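Local coordinates for putative Ribokinase II (Escherichia coli O6, PDB 3IQ0), which probably phosphorylates a sugar or related substrate at the expense of ATP, as a member of the pfkB carbohydrate kinase family, at residues T132-M137 with K151-I156; E200-S205 with E211-G216; I68-L73 with V78-I83. One frame throughout, in Å; residues are numbered along the deposited sequence.

Along the chain the three contacts follow one another, without nesting or crossing. Interaction 3 comes first: residues 78-83 turn back beside helix 64-75 before the chain enters strand 83-86, an outermost strand of the large sheet. Interaction 1 follows near the middle of that sheet, closing the 13-residue connection through which helix 144-159 folds back along strand 131-137. Interaction 2 closes last, bringing the loop at 200-205 against helix 210-220, which leads to strand 224-228. Interactions 2 and 3 lie on opposite sides of the chain's centre. Interaction 1 joins a helix to the sheet, whereas interactions 2 and 3 join a helix to the loop before or after it, all within one Rossmann-like alpha/beta fold.

Interaction 1: residues T132-M137 with K151-I156; sequences THFHIM and KKAVTI
Strand 131-137 and helix 144-159 are the first two elements of a beta-alpha-beta unit completed by strand 163-167, and residues 132-137 meet 151-156 where the helix packs back on its strand. The two short axes run nearly antiparallel, at 159°, with a closest approach of 9.5 Å. Phe-134 and Ile-136, two residues apart and therefore on the same side of the strand, supply its half of the contact. With CG anti to the backbone N (chi1 -167°), the Phe-134 ring extends so that its far end reaches the small side chain of Ala-153: CZ lies 3.5 Å from Ala-153 CB, which meets the ring obliquely. Val-154 serves both strand residues through a single branch. Its CG2 lies 4.2 Å from Phe-134 CD2 and packs tightly, at 3.4 Å, against Ile-136 CD1, where the two side chains cross at about a right angle. No hydrogen bond spans this apolar interface. Its strand is held from both flanks: Phe-134 makes backbone hydrogen bonds with Val-163 and Ser-165 of strand 163-167, while His-133 and His-135 bond to Phe-7 of strand 5-9. The Phe-134 side chain also touches Ile-164, Phe-7 and Ile-9, placing it between helix 144-159 and both neighbouring strands.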
loop_
_atom_site.group_PDB
_atom_site.type_symbol
_atom_site.label_atom_id
_atom_site.label_comp_id
_atom_site.label_asym_id
_atom_site.label_seq_id
_atom_site.Cartn_x
_atom_site.Cartn_y
_atom_site.Cartn_z
ATOM N N THR B 132 26.697 -6.194 20.039
ATOM C CA THR B 132 27.490 -5.252 20.822
ATOM C C THR B 132 27.187 -3.811 20.410
ATOM O O THR B 132 27.580 -2.861 21.088
ATOM C CB THR B 132 28.995 -5.504 20.608
ATOM O OG1 THR B 132 29.298 -5.367 19.213
ATOM C CG2 THR B 132 29.384 -6.907 21.068
ATOM N N HIS B 133 26.519 -3.660 19.270
ATOM C CA HIS B 133 26.159 -2.348 18.760
ATOM C C HIS B 133 24.760 -2.401 18.175
ATOM O O HIS B 133 24.479 -3.195 17.281
ATOM C CB HIS B 133 27.149 -1.890 17.685
ATOM C CG HIS B 133 28.480 -1.466 18.229
ATOM N ND1 HIS B 133 29.323 -2.328 18.895
ATOM C CD2 HIS B 133 29.112 -0.269 18.198
ATOM C CE1 HIS B 133 30.421 -1.681 19.249
ATOM N NE2 HIS B 133 30.317 -0.431 18.838
ATOM N N PHE B 134 23.882 -1.556 18.697
ATOM C CA PHE B 134 22.508 -1.507 18.231
ATOM C C PHE B 134 22.235 -0.104 17.726
ATOM O O PHE B 134 22.471 0.882 18.433
ATOM C CB PHE B 134 21.546 -1.842 19.372
ATOM C CG PHE B 134 20.142 -2.105 18.921
ATOM C CD1 PHE B 134 19.823 -3.279 18.252
ATOM C CD2 PHE B 134 19.133 -1.182 19.170
ATOM C CE1 PHE B 134 18.521 -3.534 17.839
ATOM C CE2 PHE B 134 17.822 -1.426 18.761
ATOM C CZ PHE B 134 17.517 -2.603 18.095
ATOM N N HIS B 135 21.738 -0.020 16.497
ATOM C CA HIS B 135 21.455 1.267 15.886
ATOM C C HIS B 135 19.962 1.525 15.736
ATOM O O HIS B 135 19.210 0.672 15.269
ATOM C CB HIS B 135 22.119 1.353 14.521
ATOM C CG HIS B 135 21.887 2.657 13.832
ATOM N ND1 HIS B 135 22.565 3.805 14.172
ATOM C CD2 HIS B 135 21.003 3.009 12.870
ATOM C CE1 HIS B 135 22.108 4.811 13.446
ATOM N NE2 HIS B 135 21.160 4.355 12.649
ATOM N N ILE B 136 19.546 2.722 16.133
ATOM C CA ILE B 136 18.144 3.105 16.064
ATOM C C ILE B 136 17.899 4.261 15.099
ATOM O O ILE B 136 18.621 5.253 15.114
ATOM C CB ILE B 136 17.621 3.512 17.462
ATOM C CG1 ILE B 136 17.629 2.296 18.387
ATOM C CG2 ILE B 136 16.208 4.059 17.357
ATOM C CD1 ILE B 136 17.424 2.653 19.847
HETATM N N MSE B 137 16.883 4.105 14.254
HETATM C CA MSE B 137 16.480 5.130 13.294
HETATM C C MSE B 137 15.234 5.797 13.886
HETATM O O MSE B 137 14.238 5.126 14.150
HETATM C CB MSE B 137 16.107 4.502 11.946
HETATM C CG MSE B 137 17.275 4.009 11.125
HETATM SE SE MSE B 137 18.353 5.500 10.558
HETATM C CE MSE B 137 19.690 4.521 9.554
ATOM N N LYS B 151 12.529 -0.172 22.807
ATOM C CA LYS B 151 12.926 -0.083 24.212
ATOM C C LYS B 151 13.416 -1.435 24.735
ATOM O O LYS B 151 14.417 -1.504 25.445
ATOM C CB LYS B 151 11.760 0.418 25.072
ATOM C CG LYS B 151 11.449 1.897 24.885
ATOM C CD LYS B 151 10.384 2.389 25.858
ATOM C CE LYS B 151 10.197 3.896 25.739
ATOM N NZ LYS B 151 9.200 4.445 26.712
ATOM N N LYS B 152 12.713 -2.505 24.370
ATOM C CA LYS B 152 13.078 -3.853 24.797
ATOM C C LYS B 152 14.452 -4.234 24.249
ATOM O O LYS B 152 15.331 -4.667 24.993
ATOM C CB LYS B 152 12.034 -4.860 24.305
ATOM C CG LYS B 152 12.357 -6.310 24.635
ATOM C CD LYS B 152 11.328 -7.268 24.041
ATOM C CE LYS B 152 11.787 -8.722 24.155
ATOM N NZ LYS B 152 10.810 -9.712 23.598
ATOM N N ALA B 153 14.623 -4.071 22.941
ATOM C CA ALA B 153 15.884 -4.392 22.282
ATOM C C ALA B 153 17.027 -3.610 22.922
ATOM O O ALA B 153 18.095 -4.158 23.177
ATOM C CB ALA B 153 15.786 -4.065 20.791
ATOM N N VAL B 154 16.796 -2.329 23.190
ATOM C CA VAL B 154 17.821 -1.496 23.804
ATOM C C VAL B 154 18.217 -1.984 25.195
ATOM O O VAL B 154 19.395 -1.988 25.543
ATOM C CB VAL B 154 17.362 -0.034 23.904
ATOM C CG1 VAL B 154 18.353 0.762 24.730
ATOM C CG2 VAL B 154 17.262 0.566 22.522
ATOM N N THR B 155 17.233 -2.387 25.990
ATOM C CA THR B 155 17.504 -2.879 27.336
ATOM C C THR B 155 18.356 -4.136 27.246
ATOM O O THR B 155 19.317 -4.306 27.998
ATOM C CB THR B 155 16.199 -3.218 28.081
ATOM O OG1 THR B 155 15.398 -2.036 28.205
ATOM C CG2 THR B 155 16.502 -3.769 29.467
ATOM N N ILE B 156 17.994 -5.012 26.316
ATOM C CA ILE B 156 18.718 -6.258 26.110
ATOM C C ILE B 156 20.175 -6.005 25.746
ATOM O O ILE B 156 21.076 -6.602 26.329
ATOM C CB ILE B 156 18.070 -7.087 24.985
ATOM C CG1 ILE B 156 16.689 -7.568 25.432
ATOM C CG2 ILE B 156 18.969 -8.256 24.609
ATOM C CD1 ILE B 156 15.995 -8.456 24.432
#

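Interaction 2: residues E200-S205 with E211-G216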
loop_
_atom_site.group_PDB
_atom_site.type_symbol
_atom_site.label_atom_id
_atom_site.label_comp_id
_atom_site.label_asym_id
_atom_site.label_seq_id
_atom_site.Cartn_x
_atom_site.Cartn_y
_atom_site.Cartn_z
ATOM N N GLU B 200 18.469 18.629 12.138
ATOM C CA GLU B 200 17.824 17.859 13.199
ATOM C C GLU B 200 18.536 18.031 14.541
ATOM O O GLU B 200 18.087 17.509 15.552
ATOM C CB GLU B 200 17.805 16.366 12.838
ATOM C CG GLU B 200 17.278 16.043 11.455
ATOM C CD GLU B 200 17.407 14.564 11.109
ATOM O OE1 GLU B 200 18.463 13.969 11.422
ATOM O OE2 GLU B 200 16.455 14.003 10.522
ATOM N N VAL B 201 19.645 18.762 14.541
ATOM C CA VAL B 201 20.435 18.980 15.753
ATOM C C VAL B 201 19.692 19.593 16.941
ATOM O O VAL B 201 19.885 19.174 18.083
ATOM C CB VAL B 201 21.665 19.868 15.460
ATOM C CG1 VAL B 201 22.369 20.229 16.754
ATOM C CG2 VAL B 201 22.621 19.135 14.540
ATOM N N LEU B 202 18.847 20.581 16.675
ATOM C CA LEU B 202 18.116 21.248 17.745
ATOM C C LEU B 202 16.798 20.575 18.126
ATOM O O LEU B 202 16.250 20.844 19.193
ATOM C CB LEU B 202 17.853 22.706 17.353
ATOM C CG LEU B 202 19.073 23.539 16.946
ATOM C CD1 LEU B 202 18.612 24.873 16.387
ATOM C CD2 LEU B 202 19.992 23.747 18.142
ATOM N N LEU B 203 16.300 19.690 17.270
ATOM C CA LEU B 203 15.028 19.019 17.526
ATOM C C LEU B 203 14.846 18.487 18.942
ATOM O O LEU B 203 13.934 18.908 19.650
ATOM C CB LEU B 203 14.816 17.878 16.523
ATOM C CG LEU B 203 14.882 18.233 15.030
ATOM C CD1 LEU B 203 14.475 17.027 14.211
ATOM C CD2 LEU B 203 13.975 19.411 14.713
ATOM N N LEU B 204 15.707 17.564 19.358
ATOM C CA LEU B 204 15.609 16.971 20.687
ATOM C C LEU B 204 16.400 17.740 21.739
ATOM O O LEU B 204 16.682 17.218 22.815
ATOM C CB LEU B 204 16.105 15.523 20.649
ATOM C CG LEU B 204 15.397 14.587 19.667
ATOM C CD1 LEU B 204 16.049 13.208 19.689
ATOM C CD2 LEU B 204 13.928 14.495 20.028
ATOM N N SER B 205 16.757 18.980 21.427
ATOM C CA SER B 205 17.527 19.807 22.342
ATOM C C SER B 205 16.702 20.966 22.888
ATOM O O SER B 205 15.803 21.471 22.215
ATOM C CB SER B 205 18.765 20.357 21.630
ATOM O OG SER B 205 19.540 21.177 22.488
ATOM N N GLU B 211 25.976 24.760 18.812
ATOM C CA GLU B 211 27.069 24.645 19.770
ATOM C C GLU B 211 26.524 24.203 21.122
ATOM O O GLU B 211 26.985 23.218 21.696
ATOM C CB GLU B 211 27.800 25.985 19.930
ATOM C CG GLU B 211 28.416 26.543 18.653
ATOM C CD GLU B 211 27.373 26.934 17.621
ATOM O OE1 GLU B 211 26.419 27.655 17.984
ATOM O OE2 GLU B 211 27.508 26.526 16.445
ATOM N N ARG B 212 25.535 24.936 21.621
ATOM C CA ARG B 212 24.924 24.629 22.909
ATOM C C ARG B 212 24.255 23.263 22.916
ATOM O O ARG B 212 24.463 22.463 23.830
ATOM C CB ARG B 212 23.894 25.701 23.270
ATOM C CG ARG B 212 24.505 27.052 23.607
ATOM C CD ARG B 212 25.245 26.991 24.927
ATOM N NE ARG B 212 24.336 26.801 26.057
ATOM C CZ ARG B 212 23.493 27.729 26.503
ATOM N NH1 ARG B 212 23.438 28.915 25.916
ATOM N NH2 ARG B 212 22.705 27.471 27.541
ATOM N N ALA B 213 23.444 23.004 21.896
ATOM C CA ALA B 213 22.729 21.739 21.779
ATOM C C ALA B 213 23.672 20.550 21.898
ATOM O O ALA B 213 23.438 19.641 22.690
ATOM C CB ALA B 213 21.997 21.684 20.450
ATOM N N ILE B 214 24.735 20.574 21.101
ATOM C CA ILE B 214 25.732 19.510 21.086
ATOM C C ILE B 214 26.477 19.399 22.414
ATOM O O ILE B 214 26.745 18.294 22.892
ATOM C CB ILE B 214 26.754 19.746 19.956
ATOM C CG1 ILE B 214 26.035 19.769 18.610
ATOM C CG2 ILE B 214 27.822 18.658 19.981
ATOM C CD1 ILE B 214 26.926 20.114 17.443
ATOM N N ALA B 215 26.815 20.541 23.008
ATOM C CA ALA B 215 27.519 20.536 24.286
ATOM C C ALA B 215 26.603 19.922 25.337
ATOM O O ALA B 215 27.067 19.355 26.327
ATOM C CB ALA B 215 27.905 21.954 24.681
ATOM N N GLY B 216 25.297 20.018 25.098
ATOM C CA GLY B 216 24.332 19.465 26.028
ATOM C C GLY B 216 24.235 17.956 25.933
ATOM O O GLY B 216 24.144 17.270 26.950
#
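Ala-213 is the point on helix 210-220 where Val-201, Leu-202 and Ser-205 converge, from the loop that follows strand 193-194 and leads into this helix. The close packing is at Ser-205. Its hydroxyl reaches the helix because a chi1 of 180° sets OG opposite the backbone N, and OG comes within 3.2 Å of Ala-213 CB. The same methyl receives Leu-202 from another direction, with CD2 of the leucine 3.7 Å from Ala-213 CB. A type I turn from Leu-202 to Ser-205, closed by a bond from Ser-205 N to Leu-202 O, brings both residues to the helix. Packing is looser at Val-201, whose side chain is about 9 Å from the bound ATP. Its CG1 branch stands 4.0 Å from Ala-213 CB and 4.1 Å from Ile-214 CG1, and the valine and isoleucine side chains cross obliquely; both also touch Val-227 of strand 224-228, so this side faces the sheet. The solvent side of the helix belongs to Glu-211, Arg-212 and Ala-215, which are exposed. No hydrogen bond runs between the two segments; the contact is packing of aliphatic groups plus one hydroxyl oxygen set against a methyl. Ser-205 OG accepts instead from His-207 N, which implies that its polar partner comes from the chain connecting the two segments.

Interaction 3: residues I68-L73 with V78-I83; sequences INIHRL and VDIRGI
Leu-73, near the C-terminal end of helix 64-75, meets Val-78, Ile-80 and Ile-83 as the chain returns toward strand 83-86. Its CB meets two of them, 3.7 Å from Ile-80 CG2 and 4.1 Å from Val-78 CB. One bond further out, CG lies 4.2 Å from Val-78 CG2, the leucine and valine side chains running side by side and pointing the same way. At the tip, CD2 reaches Ile-83 CD1 at 4.3 Å, so a single leucine touches all three residues. Its backbone joins in too: Val-78 N donates to Leu-73 O at 2.9 Å, with an N-H...O angle of 151° and the donor tilted 27° from the carbonyl plane. This bond ties the returning segment to the helix end, next to the side-chain contact of the same two residues. One helical turn earlier, Ile-70 slides past Ile-83 in the opposite direction, and its CG1 lies 3.8 Å from Ile-83 CG2. Ile-80 holds CG1 between its backbone N and carbonyl carbon (chi1 54°), which brings that carbon loosely against Ile-70 CG2 at 4.3 Å while CG2 packs on Leu-73. The returning segment keeps its own shape by a type I turn from Ile-80 to Ile-83 and an Asx turn, in which Asp-79 OD1 accepts from Arg-81 N at 3.1 Å. Asp-79 and Gly-82 make backbone hydrogen bonds with strand 54-61, against which Ile-70, Val-78 and Ile-83 also pack. Helix 39-49 lies beside the helix end, its Asp-45 touching Leu-73 and its Ile-44 and Thr-48 touching Val-78.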
loop_
_atom_site.group_PDB
_atom_site.type_symbol
_atom_site.label_atom_id
_atom_site.label_comp_id
_atom_site.label_asym_id
_atom_site.label_seq_id
_atom_site.Cartn_x
_atom_site.Cartn_y
_atom_site.Cartn_z
ATOM N N ILE B 68 11.678 -9.474 -1.979
ATOM C CA ILE B 68 12.789 -8.776 -2.611
ATOM C C ILE B 68 13.721 -8.165 -1.565
ATOM O O ILE B 68 14.936 -8.128 -1.758
ATOM C CB ILE B 68 12.303 -7.689 -3.600
ATOM C CG1 ILE B 68 13.481 -7.225 -4.455
ATOM C CG2 ILE B 68 11.684 -6.518 -2.847
ATOM C CD1 ILE B 68 13.116 -6.249 -5.530
ATOM N N ASN B 69 13.164 -7.699 -0.450
ATOM C CA ASN B 69 13.998 -7.131 0.603
ATOM C C ASN B 69 14.779 -8.227 1.321
ATOM O O ASN B 69 15.977 -8.083 1.558
ATOM C CB ASN B 69 13.152 -6.350 1.604
ATOM C CG ASN B 69 12.713 -5.005 1.061
ATOM O OD1 ASN B 69 13.520 -4.082 0.923
ATOM N ND2 ASN B 69 11.433 -4.890 0.737
ATOM N N ILE B 70 14.111 -9.330 1.652
ATOM C CA ILE B 70 14.786 -10.430 2.332
ATOM C C ILE B 70 15.897 -11.022 1.469
ATOM O O ILE B 70 16.969 -11.344 1.977
ATOM C CB ILE B 70 13.806 -11.560 2.720
ATOM C CG1 ILE B 70 12.919 -11.100 3.877
ATOM C CG2 ILE B 70 14.583 -12.809 3.135
ATOM C CD1 ILE B 70 11.843 -12.096 4.266
ATOM N N HIS B 71 15.640 -11.159 0.170
ATOM C CA HIS B 71 16.623 -11.710 -0.758
ATOM C C HIS B 71 17.854 -10.818 -0.890
ATOM O O HIS B 71 18.992 -11.297 -0.851
ATOM C CB HIS B 71 15.996 -11.905 -2.144
ATOM C CG HIS B 71 14.940 -12.966 -2.192
ATOM N ND1 HIS B 71 14.112 -13.138 -3.279
ATOM C CD2 HIS B 71 14.581 -13.909 -1.290
ATOM C CE1 HIS B 71 13.283 -14.142 -3.044
ATOM N NE2 HIS B 71 13.547 -14.626 -1.845
ATOM N N ARG B 72 17.621 -9.522 -1.060
ATOM C CA ARG B 72 18.708 -8.555 -1.200
ATOM C C ARG B 72 19.586 -8.536 0.050
ATOM O O ARG B 72 20.801 -8.649 -0.040
ATOM C CB ARG B 72 18.145 -7.152 -1.452
ATOM C CG ARG B 72 19.153 -6.033 -1.215
ATOM C CD ARG B 72 20.305 -6.090 -2.206
ATOM N NE ARG B 72 20.025 -5.292 -3.393
ATOM C CZ ARG B 72 20.394 -4.024 -3.549
ATOM N NH1 ARG B 72 21.075 -3.399 -2.597
ATOM N NH2 ARG B 72 20.067 -3.374 -4.656
ATOM N N LEU B 73 18.964 -8.376 1.213
ATOM C CA LEU B 73 19.700 -8.341 2.476
ATOM C C LEU B 73 20.460 -9.637 2.744
ATOM O O LEU B 73 21.618 -9.608 3.162
ATOM C CB LEU B 73 18.731 -8.047 3.627
ATOM C CG LEU B 73 18.607 -6.602 4.147
ATOM C CD1 LEU B 73 19.157 -5.606 3.161
ATOM C CD2 LEU B 73 17.167 -6.311 4.473
ATOM N N VAL B 78 23.572 -10.035 5.232
ATOM C CA VAL B 78 22.878 -9.677 6.469
ATOM C C VAL B 78 22.184 -10.873 7.109
ATOM O O VAL B 78 21.679 -11.753 6.415
ATOM C CB VAL B 78 21.805 -8.591 6.230
ATOM C CG1 VAL B 78 21.127 -8.245 7.544
ATOM C CG2 VAL B 78 22.436 -7.358 5.614
ATOM N N ASP B 79 22.182 -10.908 8.437
ATOM C CA ASP B 79 21.510 -11.973 9.172
ATOM C C ASP B 79 20.043 -11.541 9.161
ATOM O O ASP B 79 19.681 -10.547 9.798
ATOM C CB ASP B 79 22.027 -12.034 10.613
ATOM C CG ASP B 79 21.315 -13.087 11.450
ATOM O OD1 ASP B 79 20.285 -13.632 10.999
ATOM O OD2 ASP B 79 21.788 -13.364 12.571
ATOM N N ILE B 80 19.199 -12.269 8.441
ATOM C CA ILE B 80 17.796 -11.879 8.360
ATOM C C ILE B 80 16.817 -12.705 9.184
ATOM O O ILE B 80 15.612 -12.664 8.940
ATOM C CB ILE B 80 17.317 -11.848 6.883
ATOM C CG1 ILE B 80 17.597 -13.189 6.191
ATOM C CG2 ILE B 80 18.034 -10.729 6.131
ATOM C CD1 ILE B 80 16.730 -14.327 6.670
ATOM N N ARG B 81 17.325 -13.440 10.168
ATOM C CA ARG B 81 16.457 -14.263 11.003
ATOM C C ARG B 81 15.473 -13.417 11.802
ATOM O O ARG B 81 14.405 -13.895 12.191
ATOM C CB ARG B 81 17.292 -15.125 11.953
ATOM C CG ARG B 81 18.177 -16.136 11.248
ATOM C CD ARG B 81 18.861 -17.029 12.260
ATOM N NE ARG B 81 19.512 -16.235 13.294
ATOM C CZ ARG B 81 20.827 -16.122 13.438
ATOM N NH1 ARG B 81 21.648 -16.762 12.614
ATOM N NH2 ARG B 81 21.319 -15.357 14.404
ATOM N N GLY B 82 15.838 -12.160 12.046
ATOM C CA GLY B 82 14.972 -11.267 12.794
ATOM C C GLY B 82 13.885 -10.641 11.938
ATOM O O GLY B 82 13.131 -9.784 12.401
ATOM N N ILE B 83 13.804 -11.059 10.683
ATOM C CA ILE B 83 12.789 -10.526 9.792
ATOM C C ILE B 83 11.579 -11.455 9.793
ATOM O O ILE B 83 11.609 -12.525 9.186
ATOM C CB ILE B 83 13.318 -10.378 8.346
ATOM C CG1 ILE B 83 14.453 -9.341 8.305
ATOM C CG2 ILE B 83 12.181 -9.945 7.422
ATOM C CD1 ILE B 83 15.013 -9.076 6.907
#